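Local coordinates for calmodulin-binding transcription activator 1 (PDB 2CXK), which acts as a transcriptional activator that binds double-stranded DNA sequence-specifically and may interact with calmodulin, the chain here being its TIG domain, at residues 40-45 with 60-65; 69-74 with 84-89; 24-29 with 54-59. All coordinates share one frame; numbering follows the deposited sequence.

Contact 1: 40-45 with 60-65; sequences CLFDQI and YCPAHD. With SO4 (sulfate ion), chain F.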
loop_
_atom_site.group_PDB
_atom_site.type_symbol
_atom_site.label_atom_id
_atom_site.label_comp_id
_atom_site.label_asym_id
_atom_site.label_seq_id
_atom_site.Cartn_x
_atom_site.Cartn_y
_atom_site.Cartn_z
ATOM N N CYS A 40 -3.954 -4.087 13.463
ATOM C CA CYS A 40 -3.089 -2.924 13.357
ATOM C C CYS A 40 -3.565 -1.937 14.399
ATOM O O CYS A 40 -4.766 -1.748 14.587
ATOM C CB CYS A 40 -3.167 -2.296 11.961
ATOM S SG CYS A 40 -2.433 -3.336 10.673
ATOM N N LEU A 41 -2.619 -1.318 15.084
ATOM C CA LEU A 41 -2.962 -0.359 16.120
ATOM C C LEU A 41 -2.516 1.031 15.711
ATOM O O LEU A 41 -1.335 1.252 15.438
ATOM C CB LEU A 41 -2.281 -0.735 17.439
ATOM C CG LEU A 41 -2.360 -2.197 17.896
ATOM C CD1 LEU A 41 -1.726 -2.329 19.272
ATOM C CD2 LEU A 41 -3.797 -2.655 17.943
ATOM N N PHE A 42 -3.472 1.952 15.648
ATOM C CA PHE A 42 -3.203 3.348 15.314
ATOM C C PHE A 42 -3.396 4.092 16.633
ATOM O O PHE A 42 -4.515 4.175 17.132
ATOM C CB PHE A 42 -4.206 3.869 14.282
ATOM C CG PHE A 42 -4.092 3.217 12.930
ATOM C CD1 PHE A 42 -4.559 1.927 12.720
ATOM C CD2 PHE A 42 -3.526 3.909 11.857
ATOM C CE1 PHE A 42 -4.468 1.329 11.455
ATOM C CE2 PHE A 42 -3.430 3.320 10.592
ATOM C CZ PHE A 42 -3.905 2.024 10.397
ATOM N N ASP A 43 -2.312 4.624 17.193
ATOM C CA ASP A 43 -2.377 5.320 18.475
ATOM C C ASP A 43 -3.112 4.413 19.462
ATOM O O ASP A 43 -4.007 4.848 20.186
ATOM C CB ASP A 43 -3.116 6.662 18.337
ATOM C CG ASP A 43 -2.982 7.535 19.589
ATOM O OD1 ASP A 43 -1.942 7.426 20.269
ATOM O OD2 ASP A 43 -3.896 8.337 19.886
ATOM N N GLN A 44 -2.736 3.137 19.463
ATOM C CA GLN A 44 -3.343 2.141 20.338
ATOM C C GLN A 44 -4.785 1.756 20.001
ATOM O O GLN A 44 -5.372 0.910 20.679
ATOM C CB GLN A 44 -3.254 2.596 21.802
ATOM C CG GLN A 44 -1.822 2.849 22.254
ATOM C CD GLN A 44 -0.905 1.670 21.961
ATOM O OE1 GLN A 44 0.259 1.848 21.592
ATOM N NE2 GLN A 44 -1.425 0.458 22.130
ATOM N N ILE A 45 -5.372 2.371 18.977
ATOM C CA ILE A 45 -6.737 2.002 18.590
ATOM C C ILE A 45 -6.605 0.835 17.621
ATOM O O ILE A 45 -6.011 0.970 16.552
ATOM C CB ILE A 45 -7.483 3.132 17.867
ATOM C CG1 ILE A 45 -7.649 4.340 18.787
ATOM C CG2 ILE A 45 -8.856 2.623 17.419
ATOM C CD1 ILE A 45 -8.368 5.503 18.128
ATOM N N TYR A 60 -8.302 -1.139 7.486
ATOM C CA TYR A 60 -8.967 0.124 7.189
ATOM C C TYR A 60 -8.754 0.944 8.458
ATOM O O TYR A 60 -9.214 0.568 9.537
ATOM C CB TYR A 60 -10.443 -0.137 6.902
ATOM C CG TYR A 60 -10.622 -1.152 5.787
ATOM C CD1 TYR A 60 -10.289 -0.835 4.467
ATOM C CD2 TYR A 60 -11.079 -2.442 6.056
ATOM C CE1 TYR A 60 -10.414 -1.782 3.446
ATOM C CE2 TYR A 60 -11.203 -3.391 5.047
ATOM C CZ TYR A 60 -10.875 -3.053 3.745
ATOM O OH TYR A 60 -11.044 -3.981 2.747
ATOM N N CYS A 61 -8.035 2.053 8.336
ATOM C CA CYS A 61 -7.717 2.842 9.516
ATOM C C CYS A 61 -8.941 3.388 10.226
ATOM O O CYS A 61 -9.984 3.598 9.615
ATOM C CB CYS A 61 -6.741 3.970 9.166
ATOM S SG CYS A 61 -7.421 5.346 8.233
ATOM N N PRO A 62 -8.833 3.587 11.546
ATOM C CA PRO A 62 -9.928 4.112 12.369
ATOM C C PRO A 62 -9.959 5.635 12.316
ATOM O O PRO A 62 -9.049 6.263 11.769
ATOM C CB PRO A 62 -9.583 3.587 13.763
ATOM C CG PRO A 62 -8.087 3.681 13.765
ATOM C CD PRO A 62 -7.712 3.131 12.389
ATOM N N ALA A 63 -11.014 6.229 12.865
ATOM C CA ALA A 63 -11.121 7.683 12.897
ATOM C C ALA A 63 -10.173 8.150 13.998
ATOM O O ALA A 63 -9.919 7.409 14.948
ATOM C CB ALA A 63 -12.555 8.101 13.224
ATOM N N HIS A 64 -9.655 9.366 13.880
ATOM C CA HIS A 64 -8.738 9.893 14.892
ATOM C C HIS A 64 -8.542 11.389 14.686
ATOM O O HIS A 64 -8.701 11.880 13.570
ATOM C CB HIS A 64 -7.387 9.166 14.796
ATOM C CG HIS A 64 -6.483 9.399 15.969
ATOM N ND1 HIS A 64 -5.825 10.593 16.181
ATOM C CD2 HIS A 64 -6.146 8.596 17.008
ATOM C CE1 HIS A 64 -5.124 10.515 17.298
ATOM N NE2 HIS A 64 -5.302 9.313 17.820
ATOM N N ASP A 65 -8.212 12.116 15.756
ATOM C CA ASP A 65 -7.980 13.554 15.640
ATOM C C ASP A 65 -6.781 13.779 14.750
ATOM O O ASP A 65 -5.946 12.894 14.592
ATOM C CB ASP A 65 -7.643 14.206 16.981
ATOM C CG ASP A 65 -8.707 14.008 18.014
ATOM O OD1 ASP A 65 -9.890 13.921 17.634
ATOM O OD2 ASP A 65 -8.354 13.958 19.212
HETATM S S SO4 F . -10.914 -2.222 -0.732
HETATM O O1 SO4 F . -9.532 -2.399 -1.339
HETATM O O2 SO4 F . -11.932 -2.508 -1.825
HETATM O O3 SO4 F . -11.058 -3.273 0.215
HETATM O O4 SO4 F . -11.035 -0.836 -0.444
#

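Contact 2: 69-74 with 84-89; sequences VTLQVA and VVFEYK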
loop_
_atom_site.group_PDB
_atom_site.type_symbol
_atom_site.label_atom_id
_atom_site.label_comp_id
_atom_site.label_asym_id
_atom_site.label_seq_id
_atom_site.Cartn_x
_atom_site.Cartn_y
_atom_site.Cartn_z
ATOM N N VAL A 69 0.472 9.810 14.711
ATOM C CA VAL A 69 0.226 8.712 15.634
ATOM C C VAL A 69 1.112 7.529 15.298
ATOM O O VAL A 69 1.705 7.468 14.226
ATOM C CB VAL A 69 -1.247 8.237 15.582
ATOM C CG1 VAL A 69 -2.180 9.384 15.919
ATOM C CG2 VAL A 69 -1.571 7.679 14.199
ATOM N N THR A 70 1.195 6.586 16.225
ATOM C CA THR A 70 1.978 5.377 16.020
ATOM C C THR A 70 1.126 4.369 15.262
ATOM O O THR A 70 -0.088 4.305 15.460
ATOM C CB THR A 70 2.352 4.727 17.358
ATOM O OG1 THR A 70 1.165 4.595 18.151
ATOM C CG2 THR A 70 3.375 5.559 18.105
ATOM N N LEU A 71 1.764 3.598 14.384
ATOM C CA LEU A 71 1.086 2.546 13.635
ATOM C C LEU A 71 1.913 1.296 13.912
ATOM O O LEU A 71 3.113 1.264 13.631
ATOM C CB LEU A 71 1.064 2.857 12.130
ATOM C CG LEU A 71 0.556 1.722 11.225
ATOM C CD1 LEU A 71 -0.800 1.208 11.725
ATOM C CD2 LEU A 71 0.443 2.234 9.787
ATOM N N GLN A 72 1.280 0.278 14.489
ATOM C CA GLN A 72 1.973 -0.968 14.815
ATOM C C GLN A 72 1.179 -2.183 14.347
ATOM O O GLN A 72 -0.045 -2.121 14.222
ATOM C CB GLN A 72 2.163 -1.080 16.331
ATOM C CG GLN A 72 2.863 0.099 16.989
ATOM C CD GLN A 72 2.752 0.043 18.502
ATOM O OE1 GLN A 72 3.652 -0.447 19.191
ATOM N NE2 GLN A 72 1.637 0.531 19.026
ATOM N N VAL A 73 1.880 -3.282 14.086
ATOM C CA VAL A 73 1.237 -4.528 13.676
ATOM C C VAL A 73 1.265 -5.478 14.880
ATOM O O VAL A 73 2.281 -5.583 15.565
ATOM C CB VAL A 73 1.985 -5.200 12.508
ATOM C CG1 VAL A 73 1.361 -6.544 12.192
ATOM C CG2 VAL A 73 1.942 -4.306 11.289
ATOM N N ALA A 74 0.148 -6.149 15.138
ATOM C CA ALA A 74 0.054 -7.087 16.253
ATOM C C ALA A 74 -0.531 -8.416 15.786
ATOM O O ALA A 74 -1.220 -8.480 14.768
ATOM C CB ALA A 74 -0.822 -6.504 17.350
ATOM N N VAL A 84 5.643 2.953 13.237
ATOM C CA VAL A 84 5.957 3.880 12.152
ATOM C C VAL A 84 4.951 5.011 12.245
ATOM O O VAL A 84 3.850 4.835 12.766
ATOM C CB VAL A 84 5.869 3.222 10.747
ATOM C CG1 VAL A 84 6.935 2.142 10.618
ATOM C CG2 VAL A 84 4.480 2.636 10.512
ATOM N N VAL A 85 5.321 6.178 11.745
ATOM C CA VAL A 85 4.426 7.318 11.809
ATOM C C VAL A 85 3.260 7.252 10.823
ATOM O O VAL A 85 3.429 6.872 9.662
ATOM C CB VAL A 85 5.209 8.625 11.560
ATOM C CG1 VAL A 85 5.778 8.618 10.149
ATOM C CG2 VAL A 85 4.310 9.831 11.770
ATOM N N PHE A 86 2.068 7.602 11.297
ATOM C CA PHE A 86 0.889 7.649 10.434
ATOM C C PHE A 86 0.270 8.997 10.750
ATOM O O PHE A 86 0.142 9.368 11.914
ATOM C CB PHE A 86 -0.096 6.522 10.742
ATOM C CG PHE A 86 -1.228 6.414 9.746
ATOM C CD1 PHE A 86 -2.485 6.942 10.035
ATOM C CD2 PHE A 86 -1.026 5.808 8.507
ATOM C CE1 PHE A 86 -3.529 6.866 9.102
ATOM C CE2 PHE A 86 -2.059 5.726 7.565
ATOM C CZ PHE A 86 -3.314 6.257 7.867
ATOM N N GLU A 87 -0.124 9.729 9.721
ATOM C CA GLU A 87 -0.674 11.050 9.948
ATOM C C GLU A 87 -2.128 11.271 9.592
ATOM O O GLU A 87 -2.584 10.897 8.517
ATOM C CB GLU A 87 0.175 12.091 9.209
ATOM C CG GLU A 87 -0.451 13.482 9.176
ATOM C CD GLU A 87 0.497 14.551 8.659
ATOM O OE1 GLU A 87 1.353 14.227 7.809
ATOM O OE2 GLU A 87 0.368 15.722 9.095
ATOM N N TYR A 88 -2.857 11.876 10.521
ATOM C CA TYR A 88 -4.239 12.231 10.275
ATOM C C TYR A 88 -4.179 13.722 9.955
ATOM O O TYR A 88 -3.792 14.539 10.798
ATOM C CB TYR A 88 -5.116 11.956 11.497
ATOM C CG TYR A 88 -5.443 10.488 11.664
ATOM C CD1 TYR A 88 -4.605 9.638 12.386
ATOM C CD2 TYR A 88 -6.569 9.935 11.050
ATOM C CE1 TYR A 88 -4.880 8.272 12.490
ATOM C CE2 TYR A 88 -6.849 8.573 11.146
ATOM C CZ TYR A 88 -6.002 7.748 11.868
ATOM O OH TYR A 88 -6.283 6.400 11.975
ATOM N N LYS A 89 -4.511 14.057 8.712
ATOM C CA LYS A 89 -4.488 15.443 8.255
ATOM C C LYS A 89 -5.879 16.048 8.331
ATOM O O LYS A 89 -6.875 15.357 8.129
ATOM C CB LYS A 89 -3.998 15.521 6.810
ATOM C CG LYS A 89 -2.603 14.973 6.580
ATOM C CD LYS A 89 -2.194 15.143 5.129
ATOM C CE LYS A 89 -0.752 14.716 4.907
ATOM N NZ LYS A 89 -0.319 14.938 3.499
#

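Contact 3: 24-29 with 54-59; sequences KVLITG and PGVLRC. With SO4 (sulfate ion), chain F.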
loop_
_atom_site.group_PDB
_atom_site.type_symbol
_atom_site.label_atom_id
_atom_site.label_comp_id
_atom_site.label_asym_id
_atom_site.label_seq_id
_atom_site.Cartn_x
_atom_site.Cartn_y
_atom_site.Cartn_z
ATOM N N LYS A 24 -8.205 2.446 3.369
ATOM C CA LYS A 24 -7.437 1.208 3.329
ATOM C C LYS A 24 -5.943 1.516 3.425
ATOM O O LYS A 24 -5.436 2.431 2.773
ATOM C CB LYS A 24 -7.687 0.444 2.023
ATOM C CG LYS A 24 -6.806 -0.791 1.891
ATOM C CD LYS A 24 -7.057 -1.510 0.590
ATOM C CE LYS A 24 -6.665 -0.641 -0.592
ATOM N NZ LYS A 24 -7.101 -1.264 -1.864
ATOM N N VAL A 25 -5.236 0.747 4.244
ATOM C CA VAL A 25 -3.802 0.921 4.389
ATOM C C VAL A 25 -3.151 -0.444 4.195
ATOM O O VAL A 25 -3.610 -1.443 4.759
ATOM C CB VAL A 25 -3.426 1.462 5.796
ATOM C CG1 VAL A 25 -1.913 1.636 5.903
ATOM C CG2 VAL A 25 -4.117 2.802 6.048
ATOM N N LEU A 26 -2.124 -0.503 3.352
ATOM C CA LEU A 26 -1.398 -1.752 3.147
ATOM C C LEU A 26 -0.114 -1.584 3.943
ATOM O O LEU A 26 0.486 -0.512 3.931
ATOM C CB LEU A 26 -1.076 -1.969 1.661
ATOM C CG LEU A 26 -2.286 -2.239 0.767
ATOM C CD1 LEU A 26 -1.830 -2.557 -0.647
ATOM C CD2 LEU A 26 -3.088 -3.416 1.337
ATOM N N ILE A 27 0.284 -2.629 4.666
ATOM C CA ILE A 27 1.503 -2.589 5.467
ATOM C C ILE A 27 2.297 -3.849 5.159
ATOM O O ILE A 27 1.794 -4.962 5.302
ATOM C CB ILE A 27 1.186 -2.549 6.975
ATOM C CG1 ILE A 27 0.324 -1.324 7.272
ATOM C CG2 ILE A 27 2.481 -2.532 7.783
ATOM C CD1 ILE A 27 -0.087 -1.182 8.725
ATOM N N THR A 28 3.536 -3.665 4.734
ATOM C CA THR A 28 4.361 -4.794 4.369
ATOM C C THR A 28 5.452 -5.062 5.391
ATOM O O THR A 28 5.904 -4.165 6.107
ATOM C CB THR A 28 4.977 -4.586 2.970
ATOM O OG1 THR A 28 5.851 -3.453 2.989
ATOM C CG2 THR A 28 3.877 -4.359 1.949
ATOM N N GLY A 29 5.856 -6.319 5.455
ATOM C CA GLY A 29 6.871 -6.727 6.395
ATOM C C GLY A 29 7.012 -8.229 6.356
ATOM O O GLY A 29 6.587 -8.865 5.394
ATOM N N PRO A 54 1.525 -13.532 1.717
ATOM C CA PRO A 54 2.689 -13.439 2.595
ATOM C C PRO A 54 3.368 -12.075 2.557
ATOM O O PRO A 54 3.695 -11.563 1.487
ATOM C CB PRO A 54 3.596 -14.552 2.078
ATOM C CG PRO A 54 2.618 -15.579 1.608
ATOM C CD PRO A 54 1.587 -14.745 0.883
ATOM N N GLY A 55 3.551 -11.485 3.733
ATOM C CA GLY A 55 4.224 -10.206 3.838
ATOM C C GLY A 55 3.377 -8.971 3.617
ATOM O O GLY A 55 3.889 -7.856 3.715
ATOM N N VAL A 56 2.088 -9.156 3.344
ATOM C CA VAL A 56 1.209 -8.019 3.086
ATOM C C VAL A 56 -0.064 -8.020 3.914
ATOM O O VAL A 56 -0.901 -8.905 3.770
ATOM C CB VAL A 56 0.804 -7.974 1.605
ATOM C CG1 VAL A 56 -0.136 -6.795 1.349
ATOM C CG2 VAL A 56 2.057 -7.883 0.741
ATOM N N LEU A 57 -0.204 -7.020 4.777
ATOM C CA LEU A 57 -1.399 -6.888 5.603
ATOM C C LEU A 57 -2.246 -5.713 5.122
ATOM O O LEU A 57 -1.711 -4.682 4.710
ATOM C CB LEU A 57 -1.019 -6.642 7.064
ATOM C CG LEU A 57 -0.538 -7.885 7.801
ATOM C CD1 LEU A 57 0.031 -7.515 9.170
ATOM C CD2 LEU A 57 -1.710 -8.829 7.925
ATOM N N ARG A 58 -3.563 -5.879 5.187
ATOM C CA ARG A 58 -4.498 -4.827 4.798
ATOM C C ARG A 58 -5.438 -4.525 5.957
ATOM O O ARG A 58 -5.949 -5.430 6.606
ATOM C CB ARG A 58 -5.351 -5.254 3.602
ATOM C CG ARG A 58 -6.448 -4.230 3.232
ATOM C CD ARG A 58 -7.561 -4.849 2.379
ATOM N NE ARG A 58 -8.313 -5.872 3.106
ATOM C CZ ARG A 58 -9.096 -6.784 2.537
ATOM N NH1 ARG A 58 -9.242 -6.818 1.217
ATOM N NH2 ARG A 58 -9.737 -7.670 3.290
ATOM N N CYS A 59 -5.677 -3.247 6.206
ATOM C CA CYS A 59 -6.610 -2.857 7.255
ATOM C C CYS A 59 -7.239 -1.547 6.809
ATOM O O CYS A 59 -6.784 -0.939 5.849
ATOM C CB CYS A 59 -5.888 -2.672 8.597
ATOM S SG CYS A 59 -4.802 -1.217 8.718
HETATM S S SO4 F . -10.914 -2.222 -0.732
HETATM O O1 SO4 F . -9.532 -2.399 -1.339
HETATM O O2 SO4 F . -11.932 -2.508 -1.825
HETATM O O3 SO4 F . -11.058 -3.273 0.215
HETATM O O4 SO4 F . -11.035 -0.836 -0.444
#

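Contact 1: 40-45 with 60-65
Phe42 and Pro62 meet where the tight hairpin of an immunoglobulin-like TIG domain leans on the loop leaving strand 56-60. The hairpin reverses through a type I' turn from Phe42 to Ile45, and Phe42, Asp43 and Ile45 project from it toward segment 60-65. The Phe42 ring is the flat surface. Pro62 CD rests over one face, 3.4 Å from Phe42 CD1, and Cys61 CB covers that same face farther along, 3.7 Å from Phe42 CZ. Both carbons lie within 29° of the ring normal, which supports reading them as CH-pi contacts. The Phe42 ring also packs edge-to-face with Phe86 of strand 84-88. The pyrrolidine is also a knob in the hollow between two hairpin side chains, since Pro62 CG stands 3.9 Å from both Phe42 CB and Ile45 CG2. Ile45 CD1 extends further to His64 CD2, at 4.0 Å.

Beyond this apolar patch, His64 NE2 donates to Asp43 OD2 at 2.7 Å, nearly straight at 167°. The carboxylate oxygen is approached on its anti side, with carboxylate and imidazole planes 67° apart. An alanine in place of His64 would probably leave Asp43 OD2 without this donor and open a gap beside Ile45 CD1. The imidazole's rotation is fixed from a second direction too: His64 ND1 donates in the ring plane to a lone pair of Asp65 O, 2.8 Å away.

Contact 2: 69-74 with 84-89
Val69 and Phe86 form an antiparallel hydrogen-bonded pair, Val69 N reaching Phe86 O at 2.9 Å and Phe86 N returning to Val69 O at 3.0 Å. Two residues on, Leu71 and Val84 repeat the pattern, though less evenly: Leu71 N to Val84 O is 2.9 Å but bent to 133° at the hydrogen, whereas Val84 N to Leu71 O is straighter at 163°. Between them Thr70 and Val85 make the non-hydrogen-bonded pair, with side chains that point apart. The short strand axes run at 125° to each other, evidence of strong twist.

Packing lies on the face that carries Val69, Leu71, Val84 and Phe86. Val69 CG2, turned between its own backbone N and carbonyl carbon, comes within 3.9 Å of Phe86 CB and meets the edge of the Tyr88 ring in plane, 3.8 Å from Tyr88 CE1. Phe86 CE1 in turn sits over one face of Tyr88, offset toward the rim. Leu71 and Val84 run alongside each other on this face, with Leu71 CB 3.8 Å from Val84 CG2. The hydroxyl of Tyr88 is bonded to Pro62 O, tying the strand to the loop after 56-60.

Strand 84-88, antiparallel to 67-75 and parallel to 11-17 on its other flank, has the strand arrangement characteristic of an immunoglobulin-like beta sandwich, as expected of a TIG domain.

Contact 3: 24-29 with 54-59
Val25 with Cys59 and Ile27 with Leu57 are the hydrogen-bonded pairs of an antiparallel pairing whose short strand axes run at 157°, with Leu26-Arg58 and Thr28-Val56 as the non-hydrogen-bonded pairs. A final bond from Gly29 N to Gly55 O, 3.0 Å, extends the register past the strand ends. There the backbones are close: a side chain on Gly55 would begin only 3.1 Å from Gly29 O.

On the face of Leu26 and Arg58 the contacts are between carbons. Leu26 CD2 is 3.7 Å from Arg58 CB, and Lys24, reaching over from the strand end, brings its CG to 3.7 Å from Arg58 CG. The Lys24 chain bends at chi3 (64°), which carries CE round, and its NZ bonds to O1 of a sulfate, probably from the crystallisation liquor, at 2.7 Å; Asp11 of the second subunit forms a salt bridge with the same amine. Farther along, Thr28 CG2 lies 4.1 Å from Val56 CG2; Thr28 packs on Val56 of the second subunit, and Val56 on Thr28 of the second subunit. On the reverse face, Cys59 SG stands 4.2 Å from Val25 CB.

This is one of the antiparallel strand pairs of the immunoglobulin-like TIG sandwich. Strand 24-28 lies between 11-17 and 56-60, strand 56-60 is flanked in turn by 45-53, and Ile27 and Leu57 pack inward on strands 38-42 and 67-75.

From the N terminus, contact 3 opens first at 24-29, and contact 1 opens at 40-45 before 54-59 returns to complete contact 3. Contact 1 then closes at 60-65, so the two loops cross, their segments alternating along the chain. Contact 2 follows in series, closing the short span between 69-74 and 84-89. Contacts 1 and 2 adjoin, sharing strand neighbours 38-42 and 67-75, with Leu41 N bonded to Gln72 O. Contact 3 lies on the opposite side of the chain's centre from both. Apolar packing bridges that distance: Val73 CG1 touches Leu57 CD1 at 3.4 Å, and Phe42 CE1 approaches Cys59 SG at 3.8 Å, joining the parts across the sandwich interior.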